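Side-chain contacts in hypothetical protein Atu2144 (PDB 2ODF), which is of unknown function but belongs to the N-formylglutamate amidohydrolase family and so may be a zinc-dependent amidohydrolase: residues G46-A49 / D50-S53; F7-E10 / A11-K14; E116-R119 / F120-S124. All coordinates share one frame; numbering follows the deposited sequence.

How the contacts relate
The three contacts illustrate one principle: side chains three to five residues apart fix the local course of a chain. Contact 1 is a serine-capped helix start, contact 2 a turn held by a threonine and a glutamate, contact 3 the opening turns of helix 116-143. Contacts 2 and 3 are direct neighbours, with centres about 17 Å apart, and they meet where Phe7 CE2 packs 3.8 Å from Ala121 O. Contact 1 stands apart from both: its nearest atoms are about 12 Å from contact 2 and about 9 Å from contact 3. All three lie toward the periphery, each centre 21 to 22 Å from that of the chain.

Contact 1 of 3, residues G46-A49 / D50-S53; sequences GLSA and DVLS
Leu47 and Ser48 meet Val51 and Leu52 at the start of the short helix 49-52, where a serine N-cap is combined with apolar packing just ahead of it. Leu47 comes first, bringing two of its carbons to the helix. Its CD1 lies 3.9 Å from Leu52 CD2 and 4.0 Å from Val51 CG1, and the side chains of Leu47 and Val51 cross at about a right angle, while Leu47 CB rests against the Leu52 branch point. Leu85 and Ile108, from loops of the same chain, also pack on Leu47.

Ser48, next along, is the N-cap. Its OG stands between the backbone N and the carbonyl carbon (chi1 74°), a rotation that points the oxygen forward along the chain, toward Val51 N. There it accepts from Val51 N at 3.2 Å, with a nearly straight N-H...O angle of 161°, and engages an amide that precedes the regular helical bonding pattern. The methyl Val51 CG2 lies alongside the same hydroxyl, 3.5 Å from Ser48 OG. The carbonyl of Ser48 is used as well: Leu52 N donates to Ser48 O at 3.0 Å, and Leu52 CG sits close over that oxygen.

Ala49 contributes through its backbone, its CB pointing away from the following residues. Since Ser53 already leaves helical geometry, the helix ends after little more than one turn, and the bond at its end is weak: Ser53 N reaches Ala49 O at 3.1 Å, with an N-H...O angle of only 131°.

Contact 2 of 3, residues F7-E10 / A11-K14; sequences FFTE and AEGK
Thr9 and Glu12 grip each other round a tight turn, each using its side chain to hold the other's backbone. In the close-packed part, Thr9 N donates to Glu12 OE1 at 3.0 Å, nearly straight at 162° but coming from above the carboxylate plane. A water that also donates to Phe7 O gives Glu12 OE1 a second donor. The reciprocal bond runs from Glu12 N to Thr9 OG1 at 3.1 Å and is more bent. A chi1 of 64° sets this hydroxyl between backbone N and carbonyl carbon, facing the turn, so that Glu12 CB and CG both lie 3.2 Å from Thr9 OG1. The glutamate then extends across Thr9, bringing OE1 to the edge of the Phe8 ring, whose plane stands 82° from that of the carboxylate. Phe7 CD1 lies over the centre of one face of this ring. The second carboxylate oxygen, Glu12 OE2, accepts from Gln40 N, which ties the turn to a neighbouring loop.

The other side is looser. Glu10 and Ala11 are exposed and carry the bend mainly with backbone, and a water bridges Thr9 O and Gly13 O. The result is a type I beta turn from Glu10 to Gly13, closed by Gly13 N on Glu10 O at 3.2 Å, with reciprocal bonds that resemble a capping box without a helix, leading into strand 16-19, outermost in the sheet within this chain.

Contact 3 of 3, residues E116-R119 / F120-S124; sequences EAER and FARTS
The first turns of helix 116-143 show how a regular alpha-helix is reinforced by side chains one turn apart: an i to i+4 salt bridge between Glu118 and Arg122, and a threonine folded back onto the preceding turn. Successive backbone bonds, such as Arg122 N to Glu118 O at 3.1 Å, supply the scaffold.

Glu118 leaves the helix with CG anti to its own N and then bends at chi2 (57°), which swings the carboxylate along the axis toward Arg122. The arginine runs extended from CG to NE and presents its NE edge. Arg122 NE donates to Glu118 OE2 at 2.8 Å, almost straight at 170°, using the anti lone pair of the oxygen. The acceptor lies in the guanidinium plane, although the two flat groups are turned 77° apart, so one N-H and one oxygen carry the bridge and there is no side-by-side pairing. Tyr42 OH gives Glu118 OE2 a further hydrogen bond. On the arginine, NH1 reaches Asn111 OD1 and Val86 O; these bonds would limit rotation of the group and tie the helix to nearby loops.

Other side chains face the second subunit, where Glu116 hydrogen-bonds to His208 and forms a salt bridge with Arg211 of that subunit, and Phe120 packs on its Asp132. Within the helix, Arg119 O accepts twice. Thr123 N approaches at 3.0 Å and the hydroxyl from the opposite face of the carbonyl plane, with Thr123 OG1 only 2.7 Å from Arg119 O.

Contact 1 of 3, residues G46-A49 / D50-S53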
ATOM      1  N   GLY A  46      17.628 -15.702   0.796  1.00 19.94           N
ATOM      2  CA  GLY A  46      18.651 -16.128   1.736  1.00 20.36           C
ATOM      3  C   GLY A  46      18.281 -17.332   2.569  1.00 20.92           C
ATOM      4  O   GLY A  46      18.941 -17.602   3.574  1.00 20.35           O
ATOM      5  N   LEU A  47      17.259 -18.086   2.136  1.00 21.28           N
ATOM      6  CA  LEU A  47      16.763 -19.258   2.871  1.00 21.94           C
ATOM      7  C   LEU A  47      17.182 -20.584   2.235  1.00 22.51           C
ATOM      8  O   LEU A  47      17.475 -20.674   1.034  1.00 21.29           O
ATOM      9  CB  LEU A  47      15.221 -19.242   2.954  1.00 21.84           C
ATOM     10  CG  LEU A  47      14.580 -18.034   3.622  1.00 20.91           C
ATOM     11  CD1 LEU A  47      13.058 -18.037   3.400  1.00 19.58           C
ATOM     12  CD2 LEU A  47      14.910 -17.984   5.126  1.00 16.81           C
ATOM     13  N   SER A  48      17.202 -21.614   3.070  1.00 23.61           N
ATOM     14  CA  SER A  48      17.537 -22.962   2.624  1.00 24.90           C
ATOM     15  C   SER A  48      16.402 -23.580   1.817  1.00 25.82           C
ATOM     16  O   SER A  48      15.243 -23.208   1.973  1.00 26.41           O
ATOM     17  CB  SER A  48      17.842 -23.847   3.830  1.00 24.99           C
ATOM     18  OG  SER A  48      16.650 -24.180   4.513  1.00 25.65           O
ATOM     19  N   ALA A  49      16.746 -24.527   0.952  1.00 26.26           N
ATOM     20  CA  ALA A  49      15.756 -25.264   0.164  1.00 26.13           C
ATOM     21  C   ALA A  49      14.656 -25.887   1.052  1.00 26.11           C
ATOM     22  O   ALA A  49      13.471 -25.834   0.701  1.00 26.28           O
ATOM     23  CB  ALA A  49      16.449 -26.323  -0.684  1.00 26.23           C
ATOM     24  N   ASP A  50      15.033 -26.437   2.205  1.00 26.21           N
ATOM     25  CA  ASP A  50      14.064 -26.965   3.175  1.00 26.93           C
ATOM     26  C   ASP A  50      13.076 -25.920   3.697  1.00 26.40           C
ATOM     27  O   ASP A  50      11.892 -26.202   3.819  1.00 27.20           O
ATOM     28  CB  ASP A  50      14.758 -27.584   4.402  1.00 28.12           C
ATOM     29  CG  ASP A  50      15.404 -28.928   4.109  1.00 31.53           C
ATOM     30  OD1 ASP A  50      15.345 -29.405   2.948  1.00 36.12           O
ATOM     31  OD2 ASP A  50      15.982 -29.508   5.066  1.00 37.69           O
ATOM     32  N   VAL A  51      13.558 -24.741   4.067  1.00 25.51           N
ATOM     33  CA  VAL A  51      12.668 -23.718   4.606  1.00 24.75           C
ATOM     34  C   VAL A  51      11.761 -23.246   3.466  1.00 23.82           C
ATOM     35  O   VAL A  51      10.578 -22.991   3.675  1.00 24.45           O
ATOM     36  CB  VAL A  51      13.416 -22.510   5.267  1.00 24.84           C
ATOM     37  CG1 VAL A  51      12.427 -21.381   5.586  1.00 24.14           C
ATOM     38  CG2 VAL A  51      14.140 -22.947   6.553  1.00 25.72           C
ATOM     39  N   LEU A  52      12.298 -23.175   2.256  1.00 22.84           N
ATOM     40  CA  LEU A  52      11.520 -22.667   1.112  1.00 23.47           C
ATOM     41  C   LEU A  52      10.404 -23.625   0.695  1.00 23.90           C
ATOM     42  O   LEU A  52       9.417 -23.207   0.092  1.00 23.23           O
ATOM     43  CB  LEU A  52      12.425 -22.389  -0.082  1.00 22.79           C
ATOM     44  CG  LEU A  52      13.322 -21.155  -0.012  1.00 22.54           C
ATOM     45  CD1 LEU A  52      14.294 -21.202  -1.184  1.00 21.23           C
ATOM     46  CD2 LEU A  52      12.535 -19.853   0.010  1.00 22.39           C
ATOM     47  N   SER A  53      10.577 -24.907   1.021  1.00 24.62           N
ATOM     48  CA  SER A  53       9.574 -25.939   0.699  1.00 24.95           C
ATOM     49  C   SER A  53       8.689 -26.233   1.918  1.00 25.22           C
ATOM     50  O   SER A  53       7.850 -27.157   1.904  1.00 26.14           O
ATOM     51  CB  SER A  53      10.302 -27.193   0.224  1.00 25.09           C
ATOM     52  OG  SER A  53      11.032 -27.772   1.291  1.00 27.64           O
TER

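Contact 2 of 3, residues F7-E10 / A11-K14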
ATOM      1  N   PHE A   7       8.963  -6.184 -11.342  1.00 35.72           N
ATOM      2  CA  PHE A   7       8.720  -7.042 -10.212  1.00 33.05           C
ATOM      3  C   PHE A   7       8.654  -8.505 -10.623  1.00 31.00           C
ATOM      4  O   PHE A   7       9.255  -9.359  -9.963  1.00 31.06           O
ATOM      5  CB  PHE A   7       7.428  -6.620  -9.512  1.00 30.89           C
ATOM      6  CG  PHE A   7       7.340  -7.115  -8.119  1.00 28.83           C
ATOM      7  CD1 PHE A   7       6.793  -8.348  -7.847  1.00 26.45           C
ATOM      8  CD2 PHE A   7       7.882  -6.382  -7.071  1.00 26.67           C
ATOM      9  CE1 PHE A   7       6.729  -8.817  -6.543  1.00 26.98           C
ATOM     10  CE2 PHE A   7       7.844  -6.857  -5.785  1.00 23.73           C
ATOM     11  CZ  PHE A   7       7.252  -8.063  -5.512  1.00 25.88           C
ATOM     12  N   PHE A   8       7.909  -8.776 -11.695  1.00 29.66           N
ATOM     13  CA  PHE A   8       7.670 -10.131 -12.200  1.00 28.66           C
ATOM     14  C   PHE A   8       8.295 -10.342 -13.575  1.00 28.45           C
ATOM     15  O   PHE A   8       8.285  -9.444 -14.423  1.00 28.54           O
ATOM     16  CB  PHE A   8       6.152 -10.437 -12.334  1.00 26.67           C
ATOM     17  CG  PHE A   8       5.370 -10.317 -11.041  1.00 25.13           C
ATOM     18  CD1 PHE A   8       5.564 -11.229 -10.012  1.00 24.52           C
ATOM     19  CD2 PHE A   8       4.425  -9.318 -10.866  1.00 23.68           C
ATOM     20  CE1 PHE A   8       4.859 -11.130  -8.833  1.00 23.08           C
ATOM     21  CE2 PHE A   8       3.725  -9.211  -9.695  1.00 23.49           C
ATOM     22  CZ  PHE A   8       3.945 -10.126  -8.672  1.00 24.12           C
ATOM     23  N   THR A   9       8.789 -11.546 -13.812  1.00 28.13           N
ATOM     24  CA  THR A   9       9.123 -11.965 -15.173  1.00 28.90           C
ATOM     25  C   THR A   9       7.818 -12.190 -15.942  1.00 29.56           C
ATOM     26  O   THR A   9       6.753 -12.384 -15.338  1.00 28.80           O
ATOM     27  CB  THR A   9       9.954 -13.267 -15.182  1.00 28.50           C
ATOM     28  OG1 THR A   9       9.174 -14.339 -14.653  1.00 26.43           O
ATOM     29  CG2 THR A   9      11.244 -13.108 -14.355  1.00 27.67           C
ATOM     30  N   GLU A  10       7.891 -12.174 -17.269  1.00 30.34           N
ATOM     31  CA  GLU A  10       6.737 -12.565 -18.098  1.00 30.77           C
ATOM     32  C   GLU A  10       6.193 -13.938 -17.723  1.00 29.81           C
ATOM     33  O   GLU A  10       5.003 -14.073 -17.483  1.00 29.52           O
ATOM     34  CB  GLU A  10       7.072 -12.539 -19.606  1.00 31.59           C
ATOM     35  CG  GLU A  10       6.597 -11.286 -20.351  1.00 34.38           C
ATOM     36  CD  GLU A  10       6.688 -11.436 -21.882  1.00 34.85           C
ATOM     37  OE1 GLU A  10       5.927 -12.253 -22.470  1.00 40.96           O
ATOM     38  OE2 GLU A  10       7.536 -10.747 -22.492  1.00 41.03           O
ATOM     39  N   ALA A  11       7.066 -14.949 -17.658  1.00 29.05           N
ATOM     40  CA  ALA A  11       6.648 -16.316 -17.377  1.00 28.78           C
ATOM     41  C   ALA A  11       5.984 -16.488 -15.997  1.00 28.42           C
ATOM     42  O   ALA A  11       5.180 -17.397 -15.805  1.00 27.47           O
ATOM     43  CB  ALA A  11       7.824 -17.270 -17.498  1.00 29.30           C
ATOM     44  N   GLU A  12       6.328 -15.625 -15.050  1.00 27.01           N
ATOM     45  CA  GLU A  12       5.796 -15.715 -13.693  1.00 26.80           C
ATOM     46  C   GLU A  12       4.330 -15.374 -13.593  1.00 26.73           C
ATOM     47  O   GLU A  12       3.655 -15.791 -12.632  1.00 27.35           O
ATOM     48  CB  GLU A  12       6.565 -14.764 -12.763  1.00 26.75           C
ATOM     49  CG  GLU A  12       7.651 -15.484 -12.095  1.00 26.60           C
ATOM     50  CD  GLU A  12       8.611 -14.601 -11.339  1.00 26.08           C
ATOM     51  OE1 GLU A  12       8.600 -13.351 -11.432  1.00 23.26           O
ATOM     52  OE2 GLU A  12       9.416 -15.238 -10.652  1.00 27.68           O
ATOM     53  N   GLY A  13       3.854 -14.598 -14.557  1.00 26.57           N
ATOM     54  CA  GLY A  13       2.455 -14.193 -14.609  1.00 25.86           C
ATOM     55  C   GLY A  13       2.133 -13.107 -13.610  1.00 24.99           C
ATOM     56  O   GLY A  13       2.976 -12.250 -13.289  1.00 25.29           O
ATOM     57  N   LYS A  14       0.900 -13.166 -13.102  1.00 23.38           N
ATOM     58  CA  LYS A  14       0.311 -12.107 -12.336  1.00 22.57           C
ATOM     59  C   LYS A  14       0.178 -12.462 -10.831  1.00 21.01           C
ATOM     60  O   LYS A  14       0.128 -13.622 -10.452  1.00 20.32           O
ATOM     61  CB  LYS A  14      -1.020 -11.755 -13.007  1.00 23.57           C
ATOM     62  CG  LYS A  14      -2.140 -11.420 -12.066  1.00 26.21           C
ATOM     63  CD  LYS A  14      -2.346  -9.916 -11.941  1.00 28.01           C
ATOM     64  CE  LYS A  14      -2.871  -9.482 -10.631  1.00 20.45           C
ATOM     65  NZ  LYS A  14      -3.954  -8.544 -10.899  1.00 30.64           N
TER
HETATM   66  O   HOH W   1      10.791 -11.545 -10.453  1.00 24.95           O
HETATM   67  O   HOH W   2       4.513 -11.228 -15.278  1.00 32.75           O

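Contact 3 of 3, residues E116-R119 / F120-S124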
ATOM      1  N   GLU A 116      12.553   1.866   1.897  1.00 18.34           N
ATOM      2  CA  GLU A 116      11.278   2.404   1.504  1.00 18.37           C
ATOM      3  C   GLU A 116      10.870   1.998   0.095  1.00 17.87           C
ATOM      4  O   GLU A 116       9.693   1.687  -0.128  1.00 18.42           O
ATOM      5  CB  GLU A 116      11.245   3.919   1.737  1.00 18.29           C
ATOM      6  CG  GLU A 116      11.091   4.193   3.244  1.00 19.70           C
ATOM      7  CD  GLU A 116      11.290   5.636   3.654  1.00 20.97           C
ATOM      8  OE1 GLU A 116      10.839   6.547   2.931  1.00 22.10           O
ATOM      9  OE2 GLU A 116      11.896   5.842   4.725  1.00 25.49           O
ATOM     10  N   ALA A 117      11.815   1.955  -0.843  1.00 16.89           N
ATOM     11  CA  ALA A 117      11.452   1.560  -2.203  1.00 17.62           C
ATOM     12  C   ALA A 117      10.971   0.099  -2.220  1.00 17.13           C
ATOM     13  O   ALA A 117      10.070  -0.249  -2.982  1.00 17.27           O
ATOM     14  CB  ALA A 117      12.601   1.742  -3.149  1.00 16.66           C
ATOM     15  N   GLU A 118      11.584  -0.740  -1.394  1.00 17.05           N
ATOM     16  CA  GLU A 118      11.276  -2.185  -1.413  1.00 17.52           C
ATOM     17  C   GLU A 118       9.916  -2.509  -0.758  1.00 17.26           C
ATOM     18  O   GLU A 118       9.158  -3.342  -1.272  1.00 18.14           O
ATOM     19  CB  GLU A 118      12.399  -2.985  -0.788  1.00 17.83           C
ATOM     20  CG  GLU A 118      12.163  -4.489  -0.818  1.00 19.38           C
ATOM     21  CD  GLU A 118      11.941  -5.034  -2.230  1.00 21.20           C
ATOM     22  OE1 GLU A 118      12.537  -4.524  -3.208  1.00 20.86           O
ATOM     23  OE2 GLU A 118      11.214  -6.034  -2.357  1.00 23.11           O
ATOM     24  N   ARG A 119       9.608  -1.855   0.360  1.00 16.75           N
ATOM     25  CA  ARG A 119       8.300  -1.939   0.983  1.00 17.27           C
ATOM     26  C   ARG A 119       7.209  -1.453   0.034  1.00 16.79           C
ATOM     27  O   ARG A 119       6.161  -2.088  -0.087  1.00 17.38           O
ATOM     28  CB  ARG A 119       8.242  -1.131   2.267  1.00 17.48           C
ATOM     29  CG  ARG A 119       9.173  -1.693   3.384  1.00 18.87           C
ATOM     30  CD  ARG A 119       8.904  -1.034   4.734  1.00 17.89           C
ATOM     31  NE  ARG A 119       7.661  -1.536   5.295  1.00 23.21           N
ATOM     32  CZ  ARG A 119       7.541  -2.679   5.968  1.00 23.78           C
ATOM     33  NH1 ARG A 119       8.589  -3.461   6.198  1.00 24.48           N
ATOM     34  NH2 ARG A 119       6.360  -3.038   6.415  1.00 27.27           N
ATOM     35  N   PHE A 120       7.465  -0.357  -0.661  1.00 16.17           N
ATOM     36  CA  PHE A 120       6.490   0.143  -1.600  1.00 16.35           C
ATOM     37  C   PHE A 120       6.317  -0.886  -2.741  1.00 16.12           C
ATOM     38  O   PHE A 120       5.210  -1.183  -3.107  1.00 15.35           O
ATOM     39  CB  PHE A 120       6.830   1.532  -2.161  1.00 16.80           C
ATOM     40  CG  PHE A 120       5.830   1.987  -3.140  1.00 16.04           C
ATOM     41  CD1 PHE A 120       4.612   2.477  -2.718  1.00 17.91           C
ATOM     42  CD2 PHE A 120       6.009   1.750  -4.478  1.00 18.20           C
ATOM     43  CE1 PHE A 120       3.654   2.833  -3.628  1.00 17.69           C
ATOM     44  CE2 PHE A 120       5.052   2.085  -5.376  1.00 17.15           C
ATOM     45  CZ  PHE A 120       3.866   2.620  -4.947  1.00 16.74           C
ATOM     46  N   ALA A 121       7.423  -1.389  -3.281  1.00 15.54           N
ATOM     47  CA  ALA A 121       7.404  -2.329  -4.395  1.00 16.32           C
ATOM     48  C   ALA A 121       6.503  -3.529  -4.088  1.00 16.78           C
ATOM     49  O   ALA A 121       5.607  -3.874  -4.881  1.00 16.08           O
ATOM     50  CB  ALA A 121       8.849  -2.791  -4.737  1.00 16.80           C
ATOM     51  N   ARG A 122       6.703  -4.131  -2.912  1.00 17.16           N
ATOM     52  CA  ARG A 122       5.925  -5.314  -2.521  1.00 17.13           C
ATOM     53  C   ARG A 122       4.478  -4.974  -2.253  1.00 16.71           C
ATOM     54  O   ARG A 122       3.593  -5.703  -2.628  1.00 15.92           O
ATOM     55  CB  ARG A 122       6.536  -5.936  -1.281  1.00 17.34           C
ATOM     56  CG  ARG A 122       7.952  -6.406  -1.512  1.00 17.11           C
ATOM     57  CD  ARG A 122       8.440  -7.086  -0.300  1.00 17.00           C
ATOM     58  NE  ARG A 122       9.846  -7.458  -0.369  1.00 16.39           N
ATOM     59  CZ  ARG A 122      10.429  -8.327   0.453  1.00 18.71           C
ATOM     60  NH1 ARG A 122       9.712  -8.970   1.374  1.00 18.09           N
ATOM     61  NH2 ARG A 122      11.735  -8.558   0.352  1.00 18.14           N
ATOM     62  N   THR A 123       4.244  -3.857  -1.573  1.00 17.55           N
ATOM     63  CA  THR A 123       2.895  -3.410  -1.279  1.00 16.59           C
ATOM     64  C   THR A 123       2.077  -3.164  -2.555  1.00 16.51           C
ATOM     65  O   THR A 123       0.902  -3.543  -2.651  1.00 16.91           O
ATOM     66  CB  THR A 123       2.923  -2.123  -0.399  1.00 16.69           C
ATOM     67  OG1 THR A 123       3.644  -2.363   0.828  1.00 15.66           O
ATOM     68  CG2 THR A 123       1.543  -1.670  -0.083  1.00 15.94           C
ATOM     69  N   SER A 124       2.719  -2.562  -3.546  1.00 16.34           N
ATOM     70  CA  SER A 124       2.078  -2.200  -4.805  1.00 16.45           C
ATOM     71  C   SER A 124       1.788  -3.374  -5.714  1.00 16.42           C
ATOM     72  O   SER A 124       0.815  -3.341  -6.447  1.00 16.90           O
ATOM     73  CB  SER A 124       2.972  -1.243  -5.605  1.00 16.45           C
ATOM     74  OG  SER A 124       2.357  -0.939  -6.837  1.00 16.60           O
TER